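Local coordinates for hemopexin fold protein CP4 (Vigna unguiculata, PDB 3OYO) that is a seed protein of uncertain function with a calcium-binding haemopexin fold, perhaps one of several functionally diverse plant haemopexins, at residues P60-S65 with A73-G78; F106-N111 with K146-N151; S117-F122 with L132-K137; N136-I141 with N151-G156. All coordinates share one frame; numbering follows the deposited sequence.

Contact 1 of 4, residues P60-S65 with A73-G78. With CA (calcium ion), chain C.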
loop_
_atom_site.group_PDB
_atom_site.type_symbol
_atom_site.label_atom_id
_atom_site.label_comp_id
_atom_site.label_asym_id
_atom_site.label_seq_id
_atom_site.Cartn_x
_atom_site.Cartn_y
_atom_site.Cartn_z
ATOM N N PRO A 60 -12.894 5.282 -9.717
ATOM C CA PRO A 60 -11.652 5.459 -10.478
ATOM C C PRO A 60 -10.516 4.469 -10.115
ATOM O O PRO A 60 -9.522 4.413 -10.822
ATOM C CB PRO A 60 -11.253 6.886 -10.146
ATOM C CG PRO A 60 -11.675 7.020 -8.709
ATOM C CD PRO A 60 -13.061 6.348 -8.717
ATOM N N GLY A 61 -10.654 3.677 -9.059
ATOM C CA GLY A 61 -9.608 2.701 -8.735
ATOM C C GLY A 61 -9.049 2.799 -7.315
ATOM O O GLY A 61 -9.492 3.620 -6.508
ATOM N N ILE A 62 -8.046 1.988 -7.006
ATOM C CA ILE A 62 -7.532 1.928 -5.645
ATOM C C ILE A 62 -6.336 2.876 -5.492
ATOM O O ILE A 62 -5.366 2.792 -6.268
ATOM C CB ILE A 62 -7.163 0.448 -5.306
ATOM C CG1 ILE A 62 -8.444 -0.428 -5.279
ATOM C CG2 ILE A 62 -6.283 0.335 -4.018
ATOM C CD1 ILE A 62 -8.152 -1.943 -5.304
ATOM N N ASP A 63 -6.414 3.773 -4.501
ATOM C CA ASP A 63 -5.336 4.756 -4.261
ATOM C C ASP A 63 -4.578 4.468 -2.944
ATOM O O ASP A 63 -3.773 5.257 -2.518
ATOM C CB ASP A 63 -5.924 6.184 -4.223
ATOM C CG ASP A 63 -6.946 6.379 -3.108
ATOM O OD1 ASP A 63 -7.079 5.523 -2.187
ATOM O OD2 ASP A 63 -7.635 7.432 -3.121
ATOM N N CYS A 64 -4.866 3.338 -2.291
ATOM C CA CYS A 64 -4.193 2.982 -1.046
ATOM C C CYS A 64 -4.680 1.618 -0.675
ATOM O O CYS A 64 -5.819 1.300 -0.924
ATOM C CB CYS A 64 -4.474 4.000 0.092
ATOM S SG CYS A 64 -3.762 3.563 1.696
ATOM N N SER A 65 -3.823 0.790 -0.099
ATOM C CA SER A 65 -4.194 -0.560 0.302
ATOM C C SER A 65 -3.112 -1.145 1.224
ATOM O O SER A 65 -1.984 -0.738 1.205
ATOM C CB SER A 65 -4.368 -1.475 -0.931
ATOM O OG SER A 65 -3.180 -1.445 -1.693
ATOM N N ALA A 73 -7.360 -8.067 2.819
ATOM C CA ALA A 73 -6.667 -6.796 2.641
ATOM C C ALA A 73 -7.671 -5.646 2.759
ATOM O O ALA A 73 -8.847 -5.850 2.506
ATOM C CB ALA A 73 -5.974 -6.769 1.244
ATOM N N TYR A 74 -7.202 -4.469 3.172
ATOM C CA TYR A 74 -8.018 -3.270 3.211
ATOM C C TYR A 74 -7.693 -2.484 1.913
ATOM O O TYR A 74 -6.538 -2.405 1.533
ATOM C CB TYR A 74 -7.701 -2.409 4.481
ATOM C CG TYR A 74 -8.641 -2.694 5.614
ATOM C CD1 TYR A 74 -9.962 -2.222 5.570
ATOM C CD2 TYR A 74 -8.237 -3.457 6.715
ATOM C CE1 TYR A 74 -10.852 -2.529 6.590
ATOM C CE2 TYR A 74 -9.137 -3.769 7.729
ATOM C CZ TYR A 74 -10.438 -3.301 7.639
ATOM O OH TYR A 74 -11.368 -3.574 8.631
ATOM N N VAL A 75 -8.711 -1.959 1.233
ATOM C CA VAL A 75 -8.481 -1.152 0.035
ATOM C C VAL A 75 -9.196 0.186 0.190
ATOM O O VAL A 75 -10.210 0.316 0.887
ATOM C CB VAL A 75 -8.915 -1.902 -1.289
ATOM C CG1 VAL A 75 -8.094 -3.147 -1.497
ATOM C CG2 VAL A 75 -10.396 -2.279 -1.211
ATOM N N PHE A 76 -8.678 1.189 -0.484
ATOM C CA PHE A 76 -9.255 2.538 -0.394
ATOM C C PHE A 76 -9.379 3.208 -1.749
ATOM O O PHE A 76 -8.763 2.787 -2.710
ATOM C CB PHE A 76 -8.419 3.422 0.525
ATOM C CG PHE A 76 -8.267 2.862 1.939
ATOM C CD1 PHE A 76 -9.045 3.316 2.982
ATOM C CD2 PHE A 76 -7.319 1.847 2.192
ATOM C CE1 PHE A 76 -8.856 2.788 4.286
ATOM C CE2 PHE A 76 -7.145 1.334 3.460
ATOM C CZ PHE A 76 -7.928 1.798 4.492
ATOM N N SER A 77 -10.213 4.236 -1.797
ATOM C CA SER A 77 -10.382 5.043 -2.994
ATOM C C SER A 77 -11.044 6.310 -2.508
ATOM O O SER A 77 -12.180 6.255 -2.022
ATOM C CB SER A 77 -11.279 4.330 -3.998
ATOM O OG SER A 77 -11.446 5.122 -5.179
ATOM N N GLY A 78 -10.351 7.446 -2.595
ATOM C CA GLY A 78 -10.891 8.690 -2.013
ATOM C C GLY A 78 -11.208 8.500 -0.535
ATOM O O GLY A 78 -10.375 7.991 0.240
HETATM CA CA CA C . -1.764 6.498 -3.239
HETATM O O HOH W 1 -8.046 7.033 0.135
#

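Contact 2 of 4, residues F106-N111 with K146-N151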
loop_
_atom_site.group_PDB
_atom_site.type_symbol
_atom_site.label_atom_id
_atom_site.label_comp_id
_atom_site.label_asym_id
_atom_site.label_seq_id
_atom_site.Cartn_x
_atom_site.Cartn_y
_atom_site.Cartn_z
ATOM N N PHE A 106 -13.212 3.120 10.105
ATOM C CA PHE A 106 -12.275 3.348 11.225
ATOM C C PHE A 106 -12.631 4.641 11.962
ATOM O O PHE A 106 -12.056 5.724 11.669
ATOM C CB PHE A 106 -10.825 3.481 10.715
ATOM C CG PHE A 106 -10.335 2.275 9.950
ATOM C CD1 PHE A 106 -9.953 1.111 10.630
ATOM C CD2 PHE A 106 -10.280 2.286 8.541
ATOM C CE1 PHE A 106 -9.520 -0.003 9.923
ATOM C CE2 PHE A 106 -9.821 1.153 7.847
ATOM C CZ PHE A 106 -9.425 0.034 8.540
ATOM N N PRO A 107 -13.609 4.562 12.894
ATOM C CA PRO A 107 -14.000 5.771 13.637
ATOM C C PRO A 107 -12.864 6.588 14.260
ATOM O O PRO A 107 -13.017 7.823 14.413
ATOM C CB PRO A 107 -14.953 5.218 14.687
ATOM C CG PRO A 107 -15.655 4.105 13.910
ATOM C CD PRO A 107 -14.482 3.429 13.251
ATOM N N VAL A 108 -11.739 5.943 14.598
ATOM C CA VAL A 108 -10.596 6.671 15.161
ATOM C C VAL A 108 -10.046 7.748 14.168
ATOM O O VAL A 108 -9.348 8.712 14.571
ATOM C CB VAL A 108 -9.430 5.731 15.574
ATOM C CG1 VAL A 108 -9.848 4.771 16.745
ATOM C CG2 VAL A 108 -8.869 4.976 14.319
ATOM N N LEU A 109 -10.359 7.570 12.879
ATOM C CA LEU A 109 -9.850 8.503 11.856
ATOM C C LEU A 109 -10.837 9.650 11.600
ATOM O O LEU A 109 -10.526 10.606 10.869
ATOM C CB LEU A 109 -9.504 7.748 10.545
ATOM C CG LEU A 109 -8.544 6.551 10.686
ATOM C CD1 LEU A 109 -8.144 5.977 9.283
ATOM C CD2 LEU A 109 -7.311 7.038 11.373
ATOM N N ASN A 110 -12.011 9.571 12.220
ATOM C CA ASN A 110 -13.022 10.597 12.055
ATOM C C ASN A 110 -12.422 11.951 12.419
ATOM O O ASN A 110 -11.758 12.074 13.441
ATOM C CB ASN A 110 -14.239 10.301 12.902
ATOM C CG ASN A 110 -15.483 10.970 12.377
ATOM O OD1 ASN A 110 -15.407 11.955 11.661
ATOM N ND2 ASN A 110 -16.641 10.432 12.724
ATOM N N ASN A 111 -12.633 12.951 11.569
ATOM C CA ASN A 111 -12.194 14.346 11.792
ATOM C C ASN A 111 -10.699 14.551 11.755
ATOM O O ASN A 111 -10.204 15.534 12.303
ATOM C CB ASN A 111 -12.785 14.927 13.113
ATOM C CG ASN A 111 -14.277 15.118 13.038
ATOM O OD1 ASN A 111 -15.024 14.829 13.984
ATOM N ND2 ASN A 111 -14.740 15.516 11.871
ATOM N N LYS A 146 -8.880 -1.793 15.710
ATOM C CA LYS A 146 -9.201 -0.591 14.938
ATOM C C LYS A 146 -8.834 0.658 15.728
ATOM O O LYS A 146 -9.400 1.725 15.492
ATOM C CB LYS A 146 -10.681 -0.566 14.499
ATOM C CG LYS A 146 -11.020 -1.491 13.337
ATOM C CD LYS A 146 -12.439 -1.229 12.871
ATOM C CE LYS A 146 -12.807 -2.130 11.734
ATOM N NZ LYS A 146 -14.166 -1.768 11.346
ATOM N N GLN A 147 -7.902 0.495 16.676
ATOM C CA GLN A 147 -7.449 1.585 17.527
ATOM C C GLN A 147 -6.096 2.116 17.070
ATOM O O GLN A 147 -5.294 1.399 16.501
ATOM C CB GLN A 147 -7.416 1.153 18.995
ATOM C CG GLN A 147 -8.806 0.703 19.541
ATOM C CD GLN A 147 -9.960 1.741 19.282
ATOM O OE1 GLN A 147 -9.931 2.882 19.789
ATOM N NE2 GLN A 147 -10.987 1.319 18.489
ATOM N N LEU A 148 -5.875 3.410 17.285
ATOM C CA LEU A 148 -4.610 4.020 16.919
ATOM C C LEU A 148 -3.534 3.628 17.926
ATOM O O LEU A 148 -3.823 3.351 19.095
ATOM C CB LEU A 148 -4.743 5.538 16.858
ATOM C CG LEU A 148 -5.683 6.125 15.785
ATOM C CD1 LEU A 148 -5.727 7.647 15.951
ATOM C CD2 LEU A 148 -5.315 5.770 14.326
ATOM N N VAL A 149 -2.295 3.588 17.456
ATOM C CA VAL A 149 -1.143 3.285 18.310
ATOM C C VAL A 149 -0.199 4.480 18.162
ATOM O O VAL A 149 0.366 4.691 17.097
ATOM C CB VAL A 149 -0.364 1.987 17.873
ATOM C CG1 VAL A 149 0.856 1.751 18.798
ATOM C CG2 VAL A 149 -1.278 0.778 17.888
ATOM N N GLY A 150 -0.012 5.224 19.243
ATOM C CA GLY A 150 0.823 6.423 19.223
ATOM C C GLY A 150 0.085 7.633 18.656
ATOM O O GLY A 150 -1.105 7.569 18.286
ATOM N N ASN A 151 0.798 8.747 18.572
ATOM C CA ASN A 151 0.228 9.962 18.013
ATOM C C ASN A 151 0.487 10.094 16.520
ATOM O O ASN A 151 1.440 9.488 15.987
ATOM C CB ASN A 151 0.803 11.178 18.731
ATOM C CG ASN A 151 0.360 11.251 20.191
ATOM O OD1 ASN A 151 -0.819 11.031 20.537
ATOM N ND2 ASN A 151 1.293 11.558 21.038
HETATM O O HOH W 2 -11.564 2.896 14.602
#

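Contact 3 of 4, residues S117-F122 with L132-K137. With CA (calcium ion), chain C.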
loop_
_atom_site.group_PDB
_atom_site.type_symbol
_atom_site.label_atom_id
_atom_site.label_comp_id
_atom_site.label_asym_id
_atom_site.label_seq_id
_atom_site.Cartn_x
_atom_site.Cartn_y
_atom_site.Cartn_z
ATOM N N SER A 117 -9.201 10.739 2.785
ATOM C CA SER A 117 -8.412 9.858 1.938
ATOM C C SER A 117 -7.090 9.544 2.651
ATOM O O SER A 117 -6.659 10.262 3.553
ATOM C CB SER A 117 -8.109 10.499 0.569
ATOM O OG SER A 117 -7.126 11.543 0.689
ATOM N N ILE A 118 -6.444 8.471 2.216
ATOM C CA ILE A 118 -5.157 8.022 2.725
ATOM C C ILE A 118 -4.214 7.797 1.554
ATOM O O ILE A 118 -4.549 7.065 0.621
ATOM C CB ILE A 118 -5.296 6.687 3.529
ATOM C CG1 ILE A 118 -6.231 6.972 4.715
ATOM C CG2 ILE A 118 -3.890 6.261 4.040
ATOM C CD1 ILE A 118 -6.506 5.839 5.698
ATOM N N ASP A 119 -3.059 8.465 1.585
ATOM C CA ASP A 119 -2.086 8.322 0.493
ATOM C C ASP A 119 -1.586 6.891 0.288
ATOM O O ASP A 119 -1.594 6.412 -0.811
ATOM C CB ASP A 119 -0.890 9.217 0.737
ATOM C CG ASP A 119 -1.239 10.678 0.582
ATOM O OD1 ASP A 119 -2.304 10.985 0.020
ATOM O OD2 ASP A 119 -0.472 11.507 1.050
ATOM N N SER A 120 -1.106 6.237 1.354
ATOM C CA SER A 120 -0.581 4.878 1.207
ATOM C C SER A 120 -0.525 4.276 2.628
ATOM O O SER A 120 -0.912 4.927 3.597
ATOM C CB SER A 120 0.841 4.886 0.565
ATOM O OG SER A 120 1.658 5.785 1.299
ATOM N N ALA A 121 -0.085 3.033 2.722
ATOM C CA ALA A 121 -0.033 2.309 4.020
ATOM C C ALA A 121 0.694 0.967 3.810
ATOM O O ALA A 121 0.625 0.380 2.718
ATOM C CB ALA A 121 -1.488 2.053 4.517
ATOM N N PHE A 122 1.411 0.478 4.825
ATOM C CA PHE A 122 1.997 -0.832 4.711
ATOM C C PHE A 122 1.832 -1.578 6.030
ATOM O O PHE A 122 1.770 -0.984 7.115
ATOM C CB PHE A 122 3.464 -0.824 4.211
ATOM C CG PHE A 122 4.455 -0.254 5.195
ATOM C CD1 PHE A 122 4.784 1.114 5.175
ATOM C CD2 PHE A 122 5.051 -1.075 6.163
ATOM C CE1 PHE A 122 5.689 1.610 6.097
ATOM C CE2 PHE A 122 5.961 -0.567 7.087
ATOM C CZ PHE A 122 6.269 0.788 7.063
ATOM N N LEU A 132 -0.195 4.200 8.348
ATOM C CA LEU A 132 -0.992 4.986 7.399
ATOM C C LEU A 132 -0.285 6.308 7.106
ATOM O O LEU A 132 0.179 7.001 8.038
ATOM C CB LEU A 132 -2.406 5.251 7.959
ATOM C CG LEU A 132 -3.233 4.089 8.545
ATOM C CD1 LEU A 132 -4.554 4.645 9.099
ATOM C CD2 LEU A 132 -3.512 2.997 7.517
ATOM N N PHE A 133 -0.211 6.678 5.838
ATOM C CA PHE A 133 0.438 7.931 5.417
ATOM C C PHE A 133 -0.529 8.885 4.683
ATOM O O PHE A 133 -1.268 8.463 3.796
ATOM C CB PHE A 133 1.633 7.636 4.499
ATOM C CG PHE A 133 2.678 6.803 5.141
ATOM C CD1 PHE A 133 3.560 7.366 6.082
ATOM C CD2 PHE A 133 2.739 5.438 4.890
ATOM C CE1 PHE A 133 4.531 6.575 6.706
ATOM C CE2 PHE A 133 3.660 4.657 5.516
ATOM C CZ PHE A 133 4.586 5.208 6.411
ATOM N N LYS A 134 -0.520 10.166 5.068
ATOM C CA LYS A 134 -1.417 11.172 4.443
ATOM C C LYS A 134 -0.661 12.490 4.517
ATOM O O LYS A 134 -0.473 13.012 5.594
ATOM C CB LYS A 134 -2.767 11.337 5.152
ATOM C CG LYS A 134 -3.651 12.499 4.582
ATOM C CD LYS A 134 -3.971 12.334 3.075
ATOM C CE LYS A 134 -4.919 13.423 2.526
ATOM N NZ LYS A 134 -6.317 13.177 3.110
ATOM N N GLY A 135 -0.229 12.996 3.361
ATOM C CA GLY A 135 0.641 14.162 3.306
ATOM C C GLY A 135 1.920 13.871 4.054
ATOM O O GLY A 135 2.480 12.782 3.930
ATOM N N ASN A 136 2.345 14.823 4.881
ATOM C CA ASN A 136 3.573 14.688 5.656
ATOM C C ASN A 136 3.317 14.044 7.027
ATOM O O ASN A 136 4.171 14.038 7.869
ATOM C CB ASN A 136 4.225 16.077 5.806
ATOM C CG ASN A 136 3.463 16.982 6.784
ATOM O OD1 ASN A 136 2.297 16.775 7.065
ATOM N ND2 ASN A 136 4.138 17.963 7.314
ATOM N N LYS A 137 2.132 13.506 7.247
ATOM C CA LYS A 137 1.763 12.861 8.501
ATOM C C LYS A 137 1.648 11.353 8.339
ATOM O O LYS A 137 1.398 10.856 7.248
ATOM C CB LYS A 137 0.407 13.436 9.004
ATOM C CG LYS A 137 0.402 14.893 9.435
ATOM C CD LYS A 137 1.311 15.063 10.656
ATOM C CE LYS A 137 1.177 16.415 11.415
ATOM N NZ LYS A 137 1.366 17.591 10.510
HETATM CA CA CA C . -1.764 6.498 -3.239
HETATM O O HOH W 3 1.737 10.442 2.531
#

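Contact 4 of 4, residues N136-I141 with N151-G156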
loop_
_atom_site.group_PDB
_atom_site.type_symbol
_atom_site.label_atom_id
_atom_site.label_comp_id
_atom_site.label_asym_id
_atom_site.label_seq_id
_atom_site.Cartn_x
_atom_site.Cartn_y
_atom_site.Cartn_z
ATOM N N ASN A 136 2.345 14.823 4.881
ATOM C CA ASN A 136 3.573 14.688 5.656
ATOM C C ASN A 136 3.317 14.044 7.027
ATOM O O ASN A 136 4.171 14.038 7.869
ATOM C CB ASN A 136 4.225 16.077 5.806
ATOM C CG ASN A 136 3.463 16.982 6.784
ATOM O OD1 ASN A 136 2.297 16.775 7.065
ATOM N ND2 ASN A 136 4.138 17.963 7.314
ATOM N N LYS A 137 2.132 13.506 7.247
ATOM C CA LYS A 137 1.763 12.861 8.501
ATOM C C LYS A 137 1.648 11.353 8.339
ATOM O O LYS A 137 1.398 10.856 7.248
ATOM C CB LYS A 137 0.407 13.436 9.004
ATOM C CG LYS A 137 0.402 14.893 9.435
ATOM C CD LYS A 137 1.311 15.063 10.656
ATOM C CE LYS A 137 1.177 16.415 11.415
ATOM N NZ LYS A 137 1.366 17.591 10.510
ATOM N N TYR A 138 1.809 10.620 9.440
ATOM C CA TYR A 138 1.573 9.181 9.497
ATOM C C TYR A 138 1.053 8.842 10.884
ATOM O O TYR A 138 1.155 9.661 11.817
ATOM C CB TYR A 138 2.830 8.363 9.210
ATOM C CG TYR A 138 3.779 8.294 10.365
ATOM C CD1 TYR A 138 4.755 9.283 10.554
ATOM C CD2 TYR A 138 3.707 7.263 11.268
ATOM C CE1 TYR A 138 5.626 9.225 11.632
ATOM C CE2 TYR A 138 4.558 7.203 12.348
ATOM C CZ TYR A 138 5.506 8.192 12.521
ATOM O OH TYR A 138 6.327 8.103 13.592
ATOM N N VAL A 139 0.437 7.660 11.011
ATOM C CA VAL A 139 -0.016 7.162 12.275
ATOM C C VAL A 139 -0.111 5.627 12.139
ATOM O O VAL A 139 -0.403 5.119 11.051
ATOM C CB VAL A 139 -1.431 7.733 12.630
ATOM C CG1 VAL A 139 -2.515 7.013 11.818
ATOM C CG2 VAL A 139 -1.695 7.654 14.097
ATOM N N ARG A 140 0.125 4.914 13.248
ATOM C CA ARG A 140 -0.057 3.476 13.267
ATOM C C ARG A 140 -1.441 3.156 13.770
ATOM O O ARG A 140 -1.976 3.854 14.615
ATOM C CB ARG A 140 0.999 2.793 14.128
ATOM C CG ARG A 140 2.396 3.005 13.641
ATOM C CD ARG A 140 3.328 3.328 14.783
ATOM N NE ARG A 140 3.332 2.277 15.794
ATOM C CZ ARG A 140 3.621 2.444 17.095
ATOM N NH1 ARG A 140 3.944 3.615 17.609
ATOM N NH2 ARG A 140 3.568 1.410 17.893
ATOM N N ILE A 141 -2.042 2.123 13.194
ATOM C CA ILE A 141 -3.340 1.621 13.620
ATOM C C ILE A 141 -3.269 0.101 13.733
ATOM O O ILE A 141 -2.573 -0.518 12.958
ATOM C CB ILE A 141 -4.488 2.068 12.626
ATOM C CG1 ILE A 141 -5.850 1.695 13.203
ATOM C CG2 ILE A 141 -4.305 1.535 11.202
ATOM C CD1 ILE A 141 -7.014 2.292 12.413
ATOM N N ASN A 151 0.798 8.747 18.572
ATOM C CA ASN A 151 0.228 9.962 18.013
ATOM C C ASN A 151 0.487 10.094 16.520
ATOM O O ASN A 151 1.440 9.488 15.987
ATOM C CB ASN A 151 0.803 11.178 18.731
ATOM C CG ASN A 151 0.360 11.251 20.191
ATOM O OD1 ASN A 151 -0.819 11.031 20.537
ATOM N ND2 ASN A 151 1.293 11.558 21.038
ATOM N N ILE A 152 -0.363 10.888 15.862
ATOM C CA ILE A 152 -0.132 11.276 14.481
ATOM C C ILE A 152 1.155 12.096 14.464
ATOM O O ILE A 152 1.279 13.048 15.251
ATOM C CB ILE A 152 -1.302 12.142 13.891
ATOM C CG1 ILE A 152 -2.646 11.381 13.996
ATOM C CG2 ILE A 152 -1.006 12.449 12.427
ATOM C CD1 ILE A 152 -3.877 12.210 13.581
ATOM N N ARG A 153 2.110 11.747 13.597
ATOM C CA ARG A 153 3.397 12.472 13.570
ATOM C C ARG A 153 3.837 12.859 12.164
ATOM O O ARG A 153 3.333 12.319 11.179
ATOM C CB ARG A 153 4.494 11.626 14.246
ATOM C CG ARG A 153 4.130 11.153 15.666
ATOM C CD ARG A 153 5.130 10.112 16.146
ATOM N NE ARG A 153 6.455 10.740 16.285
ATOM C CZ ARG A 153 7.598 10.099 16.521
ATOM N NH1 ARG A 153 7.608 8.778 16.647
ATOM N NH2 ARG A 153 8.744 10.785 16.623
ATOM N N ASN A 154 4.773 13.783 12.060
ATOM C CA ASN A 154 5.375 14.068 10.750
ATOM C C ASN A 154 6.270 12.929 10.365
ATOM O O ASN A 154 6.977 12.371 11.225
ATOM C CB ASN A 154 6.203 15.365 10.774
ATOM C CG ASN A 154 5.382 16.571 11.126
ATOM O OD1 ASN A 154 4.313 16.809 10.581
ATOM N ND2 ASN A 154 5.883 17.339 12.059
ATOM N N ILE A 155 6.259 12.579 9.074
ATOM C CA ILE A 155 7.072 11.475 8.559
ATOM C C ILE A 155 8.534 11.759 8.913
ATOM O O ILE A 155 9.264 10.876 9.384
ATOM C CB ILE A 155 6.887 11.290 7.015
ATOM C CG1 ILE A 155 5.433 10.874 6.679
ATOM C CG2 ILE A 155 7.865 10.247 6.501
ATOM C CD1 ILE A 155 5.037 11.001 5.172
ATOM N N GLY A 156 8.936 13.008 8.698
ATOM C CA GLY A 156 10.295 13.456 8.967
ATOM C C GLY A 156 10.757 13.289 10.381
ATOM O O GLY A 156 11.917 13.015 10.613
HETATM O O HOH W 4 6.316 6.539 15.637
HETATM O O HOH W 5 1.540 6.767 15.572
#

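Contact 1 of 4, residues P60-S65 with A73-G78
The two segments run roughly antiparallel, with Ser65 and Val75 facing each other as a non-hydrogen-bonded pair and with Phe76, the next residue, bonded through its backbone to Asp63 and Cys64. Phe76 O takes the amide of Asp63 (N to O 3.1 Å) from above its carbonyl plane, and Phe76 N gives its proton to Cys64 O at 2.9 Å. The Asp63 side chain folds back over the other segment: with CG wedged between the backbone N and the carbonyl carbon, the crowded position (chi1 61°), OD2 receives Gly78 N at 2.8 Å. That N-H arrives from above the carboxylate plane, while OD1 takes a proton from a water. The carboxylate holds the turn after strand 72-77, and it is the backbone O of Asp63 that binds the calcium ion, at 2.5 Å. This is the innermost hairpin of the second blade of a four-bladed haemopexin propeller, and the carbonyls of Asn5, Asp119 and Asp172 bind the same ion in the central channel. Cys64 SG lies oblique to the Phe76 ring, 4.8 Å from its centroid, and Cys64 O sits in the ring plane at its CD2 edge. On the sheet face of Ser65 and Val75, Ile62 CD1 rests against Val75 CG1 at 4.0 Å, and the same methyl of Val75 reaches Ser65 CB. Ser77 OG, held anti to the backbone N (chi1 -180°), lies 2.8 Å from Gly61 O, with Pro56 O as a second possible acceptor for its one proton.

Contact 2 of 4, residues F106-N111 with K146-N151
Phe106 and Lys146 cross at about a right angle, the extended lysine passing obliquely across the Phe106 ring so that Lys146 CG lies 3.9 Å from Phe106 CD1 and CD is only slightly farther off. The contact is made by methylenes. The ammonium nitrogen, Lys146 NZ, stays 5.6 Å from the centroid of the Phe106 ring, at most a weak cation-pi attraction, and is bonded instead to Met105 O at the end of the preceding helix. Val108 projects toward the other segment and touches three of its residues. Its CG1 methyl comes to 3.3 Å from Lys146 O and also touches the tip of Gln147, whose chain bends at chi2 (-52°) to bring OE1 within 3.6 Å of it. The Val108 and Leu148 side chains slide past each other in opposite directions, Val108 CG2 lying 3.6 Å from Leu148 CD2. That same leucine methyl reaches Leu109 CD2 at 3.8 Å, and so Leu148 is shared by two neighbours of one short 3-10 turn. The backbones are joined through a single water, which accepts from Val108 N at 3.1 Å and donates to Lys146 O at 2.6 Å. Lys146, at positive phi (74°), forms a G1 beta bulge with Gln147 at the start of strand 147-154. The arrangement belongs to the rim of the propeller, where the linker leaving the small helix 102-105 of the second blade packs on the outermost strand of the third.

Contact 3 of 4, residues S117-F122 with L132-K137
A classic beta bulge, in which Asp119 and Ser120 both face Phe133, opens the innermost hairpin of the third propeller blade and presents Asp119 O to the calcium ion at 2.4 Å. Phe133 O is shared by the two bulged amides, both weakly bonded, whereas Phe133 N makes a straight bond to Ser120 O at 2.9 Å. The Asp119 carboxylate turns away from the metal: OD2 receives Gly135 N at 2.8 Å from above the carboxylate plane, and a water donating to both OD2 and Gly135 O ties it further to the type II' turn from Lys134 to Lys137. Lys134 starts anti to the backbone N (chi1 174°) and bends twice, at chi2 and chi4, to bring NZ beside Ser117. There NZ gives protons to Ser117 O at 3.0 Å and Ser117 OG at 3.0 Å, and it also bonds to Val113 O, its strongest partner. On the sheet face of Ser120 and Phe133, Phe122 CD1 and CE1 come up to the Phe133 ring at its CE2 edge, each 3.7 Å from CE2, with CD1 in the ring plane. On the other face Leu132 straddles two neighbours, CD2 at 3.7 Å from Ala121 CB and CD1 near Ile118 CD1. Ala121 and Leu132 look toward strand 64-67 of the second blade, while Ser120, Phe122 and Phe133 pack against Cys174 of strand 173-176 in the fourth.

Contact 4 of 4, residues N136-I141 with N151-G156
Tyr138 lies side by side with Arg153, both pointing the same way off one sheet face. Its CB sits against the Phe133 ring of the adjacent strand, and CG falls between the backbone N and the carbonyl carbon (chi1 77°), which stands the ring up beside the partner strand. CD1 comes 3.4 Å from Arg153 O and also touches Ile155 CA. CE1 meets Asn154 O, which lies in the ring plane at this edge 3.4 Å away, and the CB of Arg153. CZ rides alongside the arginine's CB and CD, and OH ends near CD. OH and the guanidinium do not bond directly: a water 2.6 Å from Tyr138 OH accepts from Arg153 NH1 at 2.8 Å. Their backbones form a hydrogen-bonded antiparallel pair in the outer hairpin of the third blade, with bonds of 2.9 Å from Tyr138 N to Arg153 O and 2.9 Å from Arg153 N to Tyr138 O. Beyond the strand pair, where helix 155-158 begins, Ile155 N donates to Asn136 O at 2.8 Å. Lys137 NZ reaches Asn154 OD1 at 3.0 Å, whereas Asn154 ND2 turns to Asp157. On the opposite face Val139 CG2 packs against Ile152 CG1.

Along the chain contact 1 comes first, then contact 2 opens; contact 3 is nested within the loop it closes, and contact 4 crosses it. Contacts 1 and 3 are the inner hairpins of consecutive blades. Their centres are 12 Å apart, Cys64 packs on Ile118 and Ser120, and both supply a carbonyl to the same calcium ion on the channel axis. Contacts 3 and 4, 8 Å between centres, share Asn136 and Lys137 and build one sheet from its inner to its outer edge. Contact 2, 18 Å from contact 1 by centres, joins the second blade to the outer strand 147-154. The second and third blades thus meet near the axis, where contacts 1 and 3 pack together, and at the rim through contact 2.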